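Local coordinates for Lmo0812 protein (Listeria monocytogenes serovar 1/2a, PDB 4YF1) that is a putative HD-domain pyrophosphohydrolase that may remove the 3'-diphosphate from guanosine-3',5'-bis(diphosphate), at residues E66-D69 with A70-R73; T108-L111 with E112-A115. All coordinates share one frame; numbering follows the deposited sequence.

Interaction 1 (E66-D69 with A70-R73); sequences EMTD and ADIR. With NA (sodium ion), chain E.
Asp69 and Arg73, one helical turn apart, are joined by a two-pronged salt bridge in which the guanidinium presents its NE side. Arg73 NE lies 2.8 Å from Asp69 OD2, which sits in the guanidinium plane, while Arg73 NH2 reaches Asp69 OD1 at 3.1 Å along a more bent path. The carboxylate is turned 47° from the guanidinium, so the grip is not flat. Arg73 NH2 has its stronger partner in Asp82 and NH1 bridges to Asp78, tying this turn to helix 78-87.

At the front of the helix Thr68 and Asp71 bond reciprocally. Asp71 N donates to Thr68 OG1 at 3.2 Å, and Thr68 N donates to Asp71 OD2 at 3.0 Å, approaching the anti side of that oxygen from 31° out of the carboxylate plane. Thr68 OG1 stands between its own backbone N and carbonyl carbon (chi1 67°), the rotation that turns it to the first turn. Met67, a selenomethionine, sets CG 3.8 Å from Asp71 CB, and Ala61 of the second subunit packs on the Met67 side chain. Met67 O, 2.4 Å from the sodium ion, shares it with the carbonyl oxygens of Val62 and Thr65. Thr68 and Asp71 thus make a capping box, with Asp in the place more often held by Glu and Thr68 as N-cap.

Interaction 2 (T108-L111 with E112-A115); sequences TGNL and EEKA
Asn110 and Leu111, with Lys114 one turn on, carry the contact that starts helix 111-132. Asn110 serves as N-cap: its OD1 accepts from Glu113 N at 2.9 Å, the N-H pointing almost straight along the side-chain C=O. A chi1 of 67° sets the amide between the backbone N and carbonyl carbon of Asn110, bringing OD1 over the first turn. In return Asn110 N donates to Glu113 OE1 at 2.7 Å, a nearly linear bond (170°) that uses the anti lone pair. The Asn110 amide and the Glu113 carboxylate lie stacked, their planes 30° apart. The other end of the amide is also engaged: Asn110 ND2 donates to a water, which donates in turn to Glu112 OE1, and Glu112 has its stronger partner in Arg49.

Lys114 runs back past the cap. Its N bonds to Asn110 O at 2.9 Å, its CG lies 3.2 Å from the same Asn110 O, and its CE comes to 3.2 Å from Gly109 O. The buried ammonium then meets the carbonyl oxygens of Val106, Arg107, Met161 and Tyr163, an array that probably favours its charged form. Leu111 O takes the next helical bond, from Ala115 N at 2.9 Å, while the Leu111 side chain packs on Phe48, Leu165 and Pro171. Asn110 and Glu113 complete a capping box just beyond Gly109, the first residue to leave the preceding helix.

In the fold
Two capping boxes in one all-helical HD domain illustrate how a chain can start a new helix soon after another has ended. From the N terminus, helix 50-64 ends near the sodium site, and interaction 1 starts helix 69-76 beside the second subunit. The chain then passes through helices 78-87 and 95-108 before interaction 2 starts helix 111-132. Each contact closes only a local turn; they follow in series, neither nested nor crossing, with centres 22 Å apart and nearest atoms about 11 Å apart. Helix 78-87 links their surroundings: Ala81 and Val84 pack on Ile72, whereas Leu83 and Ser86 meet Glu112 and Glu113.

Interaction 1 (E66-D69 with A70-R73)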
loop_
_atom_site.group_PDB
_atom_site.type_symbol
_atom_site.label_atom_id
_atom_site.label_comp_id
_atom_site.label_asym_id
_atom_site.label_seq_id
_atom_site.Cartn_x
_atom_site.Cartn_y
_atom_site.Cartn_z
ATOM N N GLU A 66 -3.170 0.328 -15.412
ATOM C CA GLU A 66 -4.259 1.191 -15.875
ATOM C C GLU A 66 -4.978 1.917 -14.746
ATOM O O GLU A 66 -5.856 2.726 -15.010
ATOM C CB GLU A 66 -5.258 0.407 -16.743
ATOM C CG GLU A 66 -4.676 -0.148 -18.041
ATOM C CD GLU A 66 -4.079 0.924 -18.955
ATOM O OE1 GLU A 66 -4.676 1.202 -20.019
ATOM O OE2 GLU A 66 -3.031 1.520 -18.606
HETATM N N MSE A 67 -4.600 1.651 -13.498
HETATM C CA MSE A 67 -5.192 2.374 -12.363
HETATM C C MSE A 67 -4.902 3.846 -12.577
HETATM O O MSE A 67 -3.806 4.217 -13.029
HETATM C CB MSE A 67 -4.629 1.872 -11.030
HETATM C CG MSE A 67 -5.312 2.518 -9.830
HETATM SE SE MSE A 67 -4.660 1.708 -8.144
HETATM C CE MSE A 67 -6.386 1.812 -7.195
ATOM N N THR A 68 -5.877 4.690 -12.249
ATOM C CA THR A 68 -5.788 6.134 -12.467
ATOM C C THR A 68 -5.913 6.958 -11.189
ATOM O O THR A 68 -6.223 6.434 -10.119
ATOM C CB THR A 68 -6.951 6.588 -13.362
ATOM O OG1 THR A 68 -8.194 6.433 -12.652
ATOM C CG2 THR A 68 -6.989 5.778 -14.653
ATOM N N ASP A 69 -5.712 8.268 -11.340
ATOM C CA ASP A 69 -5.893 9.222 -10.257
ATOM C C ASP A 69 -7.318 9.124 -9.679
ATOM O O ASP A 69 -7.507 9.171 -8.461
ATOM C CB ASP A 69 -5.678 10.652 -10.782
ATOM C CG ASP A 69 -5.966 11.704 -9.729
ATOM O OD1 ASP A 69 -5.100 11.970 -8.877
ATOM O OD2 ASP A 69 -7.059 12.283 -9.758
ATOM N N ALA A 70 -8.308 9.017 -10.563
ATOM C CA ALA A 70 -9.714 8.917 -10.148
ATOM C C ALA A 70 -9.986 7.658 -9.310
ATOM O O ALA A 70 -10.753 7.711 -8.349
ATOM C CB ALA A 70 -10.626 8.945 -11.359
ATOM N N ASP A 71 -9.367 6.537 -9.688
ATOM C CA ASP A 71 -9.484 5.280 -8.916
ATOM C C ASP A 71 -8.907 5.464 -7.504
ATOM O O ASP A 71 -9.522 5.050 -6.520
ATOM C CB ASP A 71 -8.749 4.130 -9.604
ATOM C CG ASP A 71 -9.328 3.775 -10.963
ATOM O OD1 ASP A 71 -10.567 3.825 -11.126
ATOM O OD2 ASP A 71 -8.537 3.402 -11.862
ATOM N N ILE A 72 -7.732 6.093 -7.398
ATOM C CA ILE A 72 -7.143 6.331 -6.067
ATOM C C ILE A 72 -8.034 7.217 -5.198
ATOM O O ILE A 72 -8.214 6.923 -4.022
ATOM C CB ILE A 72 -5.720 6.916 -6.154
ATOM C CG1 ILE A 72 -4.817 5.896 -6.848
ATOM C CG2 ILE A 72 -5.164 7.222 -4.757
ATOM C CD1 ILE A 72 -3.389 6.331 -6.987
ATOM N N ARG A 73 -8.594 8.287 -5.772
ATOM C CA ARG A 73 -9.474 9.187 -5.011
ATOM C C ARG A 73 -10.691 8.488 -4.495
ATOM O O ARG A 73 -11.062 8.702 -3.356
ATOM C CB ARG A 73 -9.948 10.397 -5.836
ATOM C CG ARG A 73 -8.860 11.394 -6.055
ATOM C CD ARG A 73 -9.222 12.595 -6.918
ATOM N NE ARG A 73 -7.926 13.143 -7.277
ATOM C CZ ARG A 73 -7.158 13.880 -6.470
ATOM N NH1 ARG A 73 -7.585 14.298 -5.277
ATOM N NH2 ARG A 73 -5.951 14.231 -6.894
HETATM NA NA NA E . -2.167 4.375 -14.791
#

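Interaction 2 (T108-L111 with E112-A115)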
loop_
_atom_site.group_PDB
_atom_site.type_symbol
_atom_site.label_atom_id
_atom_site.label_comp_id
_atom_site.label_asym_id
_atom_site.label_seq_id
_atom_site.Cartn_x
_atom_site.Cartn_y
_atom_site.Cartn_z
ATOM N N THR A 108 11.045 22.161 -4.478
ATOM C CA THR A 108 9.991 23.037 -3.951
ATOM C C THR A 108 8.882 22.353 -3.184
ATOM O O THR A 108 8.093 23.053 -2.530
ATOM C CB THR A 108 9.302 23.801 -5.108
ATOM O OG1 THR A 108 8.710 22.845 -6.018
ATOM C CG2 THR A 108 10.312 24.655 -5.864
ATOM N N GLY A 109 8.794 21.026 -3.233
ATOM C CA GLY A 109 7.683 20.350 -2.521
ATOM C C GLY A 109 7.813 20.456 -1.020
ATOM O O GLY A 109 8.831 20.936 -0.522
ATOM N N ASN A 110 6.774 20.039 -0.289
ATOM C CA ASN A 110 6.862 20.017 1.177
ATOM C C ASN A 110 7.630 18.773 1.619
ATOM O O ASN A 110 8.090 17.968 0.749
ATOM C CB ASN A 110 5.462 20.133 1.852
ATOM C CG ASN A 110 4.559 18.915 1.603
ATOM O OD1 ASN A 110 5.022 17.790 1.371
ATOM N ND2 ASN A 110 3.251 19.132 1.732
ATOM N N LEU A 111 7.832 18.588 2.921
ATOM C CA LEU A 111 8.647 17.437 3.395
ATOM C C LEU A 111 8.134 16.078 2.917
ATOM O O LEU A 111 8.945 15.232 2.424
ATOM C CB LEU A 111 8.835 17.428 4.917
ATOM C CG LEU A 111 9.632 16.245 5.524
ATOM C CD1 LEU A 111 11.020 16.151 4.945
ATOM C CD2 LEU A 111 9.698 16.351 7.060
ATOM N N GLU A 112 6.817 15.878 2.987
ATOM C CA GLU A 112 6.199 14.612 2.532
ATOM C C GLU A 112 6.440 14.376 1.038
ATOM O O GLU A 112 6.860 13.261 0.613
ATOM C CB GLU A 112 4.711 14.588 2.819
ATOM C CG GLU A 112 4.442 14.636 4.323
ATOM C CD GLU A 112 2.984 14.605 4.676
ATOM O OE1 GLU A 112 2.130 14.893 3.801
ATOM O OE2 GLU A 112 2.676 14.317 5.859
ATOM N N GLU A 113 6.203 15.417 0.243
ATOM C CA GLU A 113 6.400 15.324 -1.225
ATOM C C GLU A 113 7.832 15.021 -1.566
ATOM O O GLU A 113 8.078 14.229 -2.482
ATOM C CB GLU A 113 5.920 16.615 -1.894
ATOM C CG GLU A 113 4.422 16.839 -1.645
ATOM C CD GLU A 113 3.916 18.221 -2.006
ATOM O OE1 GLU A 113 4.638 19.230 -1.787
ATOM O OE2 GLU A 113 2.749 18.287 -2.465
ATOM N N LYS A 114 8.772 15.655 -0.874
ATOM C CA LYS A 114 10.216 15.378 -1.085
ATOM C C LYS A 114 10.544 13.945 -0.704
ATOM O O LYS A 114 11.219 13.228 -1.428
ATOM C CB LYS A 114 11.069 16.319 -0.235
ATOM C CG LYS A 114 11.000 17.770 -0.674
ATOM C CD LYS A 114 11.639 18.669 0.350
ATOM C CE LYS A 114 11.852 20.100 -0.154
ATOM N NZ LYS A 114 13.220 20.226 -0.738
ATOM N N ALA A 115 9.976 13.490 0.402
ATOM C CA ALA A 115 10.285 12.142 0.882
ATOM C C ALA A 115 9.809 11.054 -0.083
ATOM O O ALA A 115 10.480 10.031 -0.241
ATOM C CB ALA A 115 9.696 11.919 2.275
HETATM O O HOH W 1 1.565 17.019 2.043
#